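Long-range contact in multi-copper Oxidase CueO (Ochrobactrum, PDB 6EVG), which probably oxidises phenolic and lignin-related compounds as a laccase-like multicopper oxidase, passing their electrons through copper to oxygen: residues A[44-56]-A[176-188]. Sequence-based numbering, arbitrary orientation.
Sequences GRHSFEEGSEAAS and QDRRVIEGDKVYE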
loop_
_atom_site.group_PDB
_atom_site.type_symbol
_atom_site.label_atom_id
_atom_site.label_comp_id
_atom_site.label_asym_id
_atom_site.label_seq_id
_atom_site.Cartn_x
_atom_site.Cartn_y
_atom_site.Cartn_z
ATOM N N GLY A 44 -16.206 -7.384 -13.057
ATOM C CA GLY A 44 -17.452 -6.646 -13.243
ATOM C C GLY A 44 -17.181 -5.439 -14.150
ATOM O O GLY A 44 -16.240 -5.455 -14.941
ATOM N N ARG A 45 -17.995 -4.394 -13.940
ATOM C CA ARG A 45 -17.800 -3.118 -14.607
ATOM C C ARG A 45 -17.984 -2.050 -13.568
ATOM O O ARG A 45 -18.776 -2.207 -12.632
ATOM C CB ARG A 45 -18.778 -2.924 -15.789
ATOM C CG ARG A 45 -18.699 -4.036 -16.815
ATOM C CD ARG A 45 -19.575 -3.800 -17.980
ATOM N NE ARG A 45 -19.047 -2.712 -18.778
ATOM C CZ ARG A 45 -17.972 -2.809 -19.564
ATOM N NH1 ARG A 45 -17.378 -3.942 -19.694
ATOM N NH2 ARG A 45 -17.498 -1.780 -20.247
ATOM N N HIS A 46 -17.272 -0.932 -13.774
ATOM C CA HIS A 46 -17.254 0.146 -12.765
ATOM C C HIS A 46 -17.280 1.508 -13.440
ATOM O O HIS A 46 -16.549 1.729 -14.408
ATOM C CB HIS A 46 -16.007 -0.010 -11.891
ATOM C CG HIS A 46 -15.832 1.072 -10.885
ATOM N ND1 HIS A 46 -16.552 1.140 -9.722
ATOM C CD2 HIS A 46 -15.022 2.161 -10.912
ATOM C CE1 HIS A 46 -16.171 2.224 -9.046
ATOM N NE2 HIS A 46 -15.236 2.851 -9.736
ATOM N N SER A 47 -18.084 2.415 -12.867
ATOM C CA SER A 47 -18.099 3.800 -13.307
ATOM C C SER A 47 -17.168 4.654 -12.440
ATOM O O SER A 47 -17.395 4.841 -11.239
ATOM C CB SER A 47 -19.512 4.332 -13.233
ATOM O OG SER A 47 -19.540 5.718 -13.561
ATOM N N PHE A 48 -16.145 5.190 -13.073
ATOM C CA PHE A 48 -15.261 6.115 -12.457
ATOM C C PHE A 48 -15.774 7.562 -12.511
ATOM O O PHE A 48 -15.361 8.421 -11.752
ATOM C CB PHE A 48 -13.865 6.071 -13.104
ATOM C CG PHE A 48 -13.176 4.697 -13.024
ATOM C CD1 PHE A 48 -12.402 4.373 -11.949
ATOM C CD2 PHE A 48 -13.362 3.738 -14.007
ATOM C CE1 PHE A 48 -11.825 3.154 -11.824
ATOM C CE2 PHE A 48 -12.768 2.480 -13.908
ATOM C CZ PHE A 48 -11.984 2.189 -12.807
ATOM N N GLU A 49 -16.617 7.833 -13.496
ATOM C CA GLU A 49 -17.209 9.146 -13.663
ATOM C C GLU A 49 -18.541 8.996 -14.271
ATOM O O GLU A 49 -18.802 8.016 -14.973
ATOM C CB GLU A 49 -16.245 10.031 -14.306
ATOM C CG GLU A 49 -15.971 9.822 -15.686
ATOM C CD GLU A 49 -15.268 11.051 -16.319
ATOM O OE1 GLU A 49 -14.705 11.977 -15.639
ATOM O OE2 GLU A 49 -15.294 11.065 -17.539
ATOM N N GLU A 50 -19.406 9.951 -14.022
ATOM C CA GLU A 50 -20.769 9.935 -14.528
ATOM C C GLU A 50 -20.779 9.826 -16.003
ATOM O O GLU A 50 -19.976 10.530 -16.665
ATOM C CB GLU A 50 -21.494 11.220 -14.120
ATOM C CG GLU A 50 -22.976 11.328 -14.486
ATOM C CD GLU A 50 -23.664 12.351 -13.584
ATOM O OE1 GLU A 50 -23.423 13.562 -13.812
ATOM O OE2 GLU A 50 -24.374 11.941 -12.631
ATOM N N GLY A 51 -21.549 8.871 -16.466
ATOM C CA GLY A 51 -21.760 8.662 -17.883
ATOM C C GLY A 51 -20.918 7.598 -18.499
ATOM O O GLY A 51 -21.164 7.301 -19.638
ATOM N N SER A 52 -19.984 7.005 -17.785
ATOM C CA SER A 52 -19.126 6.034 -18.409
ATOM C C SER A 52 -18.917 4.862 -17.450
ATOM O O SER A 52 -19.211 4.924 -16.277
ATOM C CB SER A 52 -17.788 6.624 -18.745
ATOM O OG SER A 52 -17.197 7.266 -17.678
ATOM N N GLU A 53 -18.386 3.778 -18.034
ATOM C CA GLU A 53 -18.076 2.579 -17.265
ATOM C C GLU A 53 -16.952 1.828 -17.991
ATOM O O GLU A 53 -16.830 1.931 -19.222
ATOM C CB GLU A 53 -19.388 1.860 -17.314
ATOM C CG GLU A 53 -19.510 0.699 -16.517
ATOM C CD GLU A 53 -20.863 -0.018 -16.805
ATOM O OE1 GLU A 53 -21.033 -0.766 -17.804
ATOM O OE2 GLU A 53 -21.784 0.251 -16.049
ATOM N N ALA A 54 -16.185 1.043 -17.226
ATOM C CA ALA A 54 -15.079 0.272 -17.790
ATOM C C ALA A 54 -15.046 -1.113 -17.157
ATOM O O ALA A 54 -15.507 -1.329 -16.030
ATOM C CB ALA A 54 -13.747 0.950 -17.598
ATOM N N ALA A 55 -14.430 -2.050 -17.881
ATOM C CA ALA A 55 -14.173 -3.381 -17.290
ATOM C C ALA A 55 -13.334 -3.256 -16.037
ATOM O O ALA A 55 -12.418 -2.428 -15.979
ATOM C CB ALA A 55 -13.413 -4.223 -18.298
ATOM N N SER A 56 -13.614 -4.097 -15.047
ATOM C CA SER A 56 -13.000 -3.980 -13.747
ATOM C C SER A 56 -12.984 -5.318 -13.032
ATOM O O SER A 56 -13.529 -6.332 -13.517
ATOM C CB SER A 56 -13.724 -2.904 -12.941
ATOM O OG SER A 56 -15.035 -3.289 -12.650
ATOM N N GLN A 176 -5.404 6.500 -6.648
ATOM C CA GLN A 176 -5.013 5.719 -7.819
ATOM C C GLN A 176 -5.045 6.610 -9.057
ATOM O O GLN A 176 -5.435 7.785 -9.008
ATOM C CB GLN A 176 -5.879 4.476 -8.007
ATOM C CG GLN A 176 -5.798 3.503 -6.864
ATOM C CD GLN A 176 -6.794 2.388 -6.969
ATOM O OE1 GLN A 176 -8.023 2.632 -7.087
ATOM N NE2 GLN A 176 -6.294 1.140 -6.918
ATOM N N ASP A 177 -4.616 6.067 -10.185
ATOM C CA ASP A 177 -4.712 6.716 -11.464
ATOM C C ASP A 177 -5.185 5.768 -12.547
ATOM O O ASP A 177 -5.148 4.545 -12.381
ATOM C CB ASP A 177 -3.418 7.440 -11.872
ATOM C CG ASP A 177 -2.191 6.592 -12.118
ATOM O OD1 ASP A 177 -2.172 5.432 -11.682
ATOM O OD2 ASP A 177 -1.203 7.125 -12.748
ATOM N N ARG A 178 -5.699 6.321 -13.627
ATOM C CA ARG A 178 -6.302 5.568 -14.694
ATOM C C ARG A 178 -5.931 6.179 -16.055
ATOM O O ARG A 178 -6.071 7.379 -16.278
ATOM C CB ARG A 178 -7.834 5.653 -14.627
ATOM C CG ARG A 178 -8.460 5.024 -13.402
ATOM C CD ARG A 178 -8.278 3.499 -13.350
ATOM N NE ARG A 178 -8.902 2.878 -14.487
ATOM C CZ ARG A 178 -9.187 1.575 -14.535
ATOM N NH1 ARG A 178 -8.836 0.789 -13.565
ATOM N NH2 ARG A 178 -9.870 1.097 -15.584
ATOM N N ARG A 179 -5.497 5.310 -16.983
ATOM C CA ARG A 179 -5.411 5.666 -18.392
ATOM C C ARG A 179 -6.792 5.579 -19.057
ATOM O O ARG A 179 -7.053 6.343 -19.989
ATOM C CB ARG A 179 -4.377 4.791 -19.099
ATOM C CG ARG A 179 -4.128 5.101 -20.545
ATOM C CD ARG A 179 -2.936 4.423 -21.147
ATOM N NE ARG A 179 -1.721 4.807 -20.422
ATOM C CZ ARG A 179 -0.526 4.218 -20.524
ATOM N NH1 ARG A 179 -0.359 3.233 -21.384
ATOM N NH2 ARG A 179 0.485 4.616 -19.792
ATOM N N VAL A 180 -7.605 4.622 -18.615
ATOM C CA VAL A 180 -8.866 4.309 -19.259
ATOM C C VAL A 180 -9.986 4.307 -18.222
ATOM O O VAL A 180 -9.897 3.593 -17.213
ATOM C CB VAL A 180 -8.785 2.946 -19.949
ATOM C CG1 VAL A 180 -10.127 2.575 -20.583
ATOM C CG2 VAL A 180 -7.653 2.934 -20.994
ATOM N N ILE A 181 -11.027 5.094 -18.487
ATOM C CA ILE A 181 -12.232 5.091 -17.668
ATOM C C ILE A 181 -13.481 4.639 -18.418
ATOM O O ILE A 181 -14.564 4.533 -17.821
ATOM C CB ILE A 181 -12.422 6.437 -16.920
ATOM C CG1 ILE A 181 -12.492 7.608 -17.898
ATOM C CG2 ILE A 181 -11.301 6.663 -15.920
ATOM C CD1 ILE A 181 -13.597 7.717 -18.838
ATOM N N GLU A 182 -13.382 4.346 -19.723
ATOM C CA GLU A 182 -14.501 3.832 -20.529
ATOM C C GLU A 182 -13.971 2.769 -21.428
ATOM O O GLU A 182 -13.000 2.989 -22.182
ATOM C CB GLU A 182 -15.133 4.969 -21.326
ATOM C CG GLU A 182 -16.218 4.493 -22.290
ATOM C CD GLU A 182 -17.500 3.986 -21.734
ATOM O OE1 GLU A 182 -18.196 4.834 -21.200
ATOM O OE2 GLU A 182 -17.871 2.757 -22.086
ATOM N N GLY A 183 -14.625 1.610 -21.420
ATOM C CA GLY A 183 -14.258 0.533 -22.318
ATOM C C GLY A 183 -13.694 -0.662 -21.611
ATOM O O GLY A 183 -13.521 -0.745 -20.384
ATOM N N ASP A 184 -13.324 -1.636 -22.440
ATOM C CA ASP A 184 -12.823 -2.887 -21.946
ATOM C C ASP A 184 -11.318 -3.089 -21.951
ATOM O O ASP A 184 -10.810 -3.966 -21.266
ATOM C CB ASP A 184 -13.505 -4.056 -22.685
ATOM C CG ASP A 184 -14.988 -4.170 -22.318
ATOM O OD1 ASP A 184 -15.378 -3.663 -21.251
ATOM O OD2 ASP A 184 -15.758 -4.832 -23.056
ATOM N N LYS A 185 -10.624 -2.251 -22.693
ATOM C CA LYS A 185 -9.139 -2.372 -22.781
ATOM C C LYS A 185 -8.566 -1.383 -21.805
ATOM O O LYS A 185 -8.325 -0.227 -22.163
ATOM C CB LYS A 185 -8.668 -2.132 -24.217
ATOM C CG LYS A 185 -9.166 -3.157 -25.192
ATOM C CD LYS A 185 -8.576 -2.844 -26.554
ATOM C CE LYS A 185 -8.874 -3.894 -27.578
ATOM N NZ LYS A 185 -8.254 -3.394 -28.850
ATOM N N VAL A 186 -8.452 -1.791 -20.539
ATOM C CA VAL A 186 -8.129 -0.858 -19.465
ATOM C C VAL A 186 -6.643 -0.875 -19.074
ATOM O O VAL A 186 -6.133 0.146 -18.597
ATOM C CB VAL A 186 -9.014 -1.052 -18.230
ATOM C CG1 VAL A 186 -10.463 -0.790 -18.576
ATOM C CG2 VAL A 186 -8.851 -2.426 -17.604
ATOM N N TYR A 187 -5.962 -2.010 -19.234
ATOM C CA TYR A 187 -4.553 -2.156 -18.852
ATOM C C TYR A 187 -3.785 -2.767 -19.991
ATOM O O TYR A 187 -3.811 -3.966 -20.189
ATOM C CB TYR A 187 -4.386 -2.980 -17.575
ATOM C CG TYR A 187 -2.931 -3.130 -17.140
ATOM C CD1 TYR A 187 -2.209 -2.060 -16.651
ATOM C CD2 TYR A 187 -2.235 -4.324 -17.322
ATOM C CE1 TYR A 187 -0.862 -2.165 -16.345
ATOM C CE2 TYR A 187 -0.920 -4.451 -17.033
ATOM C CZ TYR A 187 -0.206 -3.372 -16.550
ATOM O OH TYR A 187 1.152 -3.495 -16.319
ATOM N N GLU A 188 -3.186 -1.895 -20.818
ATOM C CA GLU A 188 -2.516 -2.294 -22.029
ATOM C C GLU A 188 -1.126 -1.659 -22.054
ATOM O O GLU A 188 -0.851 -0.687 -22.826
ATOM C CB GLU A 188 -3.331 -1.863 -23.262
ATOM C CG GLU A 188 -4.723 -2.425 -23.262
ATOM C CD GLU A 188 -4.783 -3.906 -23.484
ATOM O OE1 GLU A 188 -3.935 -4.414 -24.224
ATOM O OE2 GLU A 188 -5.742 -4.562 -22.934
HETATM O O HOH W 1 -16.075 5.543 -15.865
HETATM O O HOH W 2 -10.641 -1.432 -14.198
#
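Ala54 and Gly183 form a lone backbone bridge where the hairpin joining strands 36-46 and 54-59 meets the loop that leaves strand 170-178. Gly183 N donates to Glu53 O (3.1 Å), and Gly183 O takes Ala55 N (3.0 Å), the pattern of a parallel bridge. On the solvent side, Asp184 OD1 turns its syn lone pair to Arg45 NH1 in a salt bridge of 2.5 Å, in the guanidinium plane, with the carboxylate twisted 72° against it. Arg45 NE holds Glu53 OE1 within the hairpin, so one guanidinium ties two acids together. In the three-cupredoxin-domain architecture of laccases, the contact probably joins the first domain to the second, whose sheet contains strand 170-178. Deeper in, Phe48 CZ sits 3.3 Å from Arg178 CZ, over the centre of the guanidinium, ring and guanidinium planes 30° apart; His46 CD2 covers the ring's opposite face. Bends at chi2 and chi3 fold Arg178 back, letting NE and NH2 both grip Val180 O side-on. A leucine here would probably leave Val180 O without these two donors and water 2, which donates to Ala55 O, without the Arg178 NH1 donor (2.9 Å) that helps hold it. Water 1 similarly links Phe48 N to Ile181 O, while Ile181 CG2 packs against Phe48 CB at 3.9 Å.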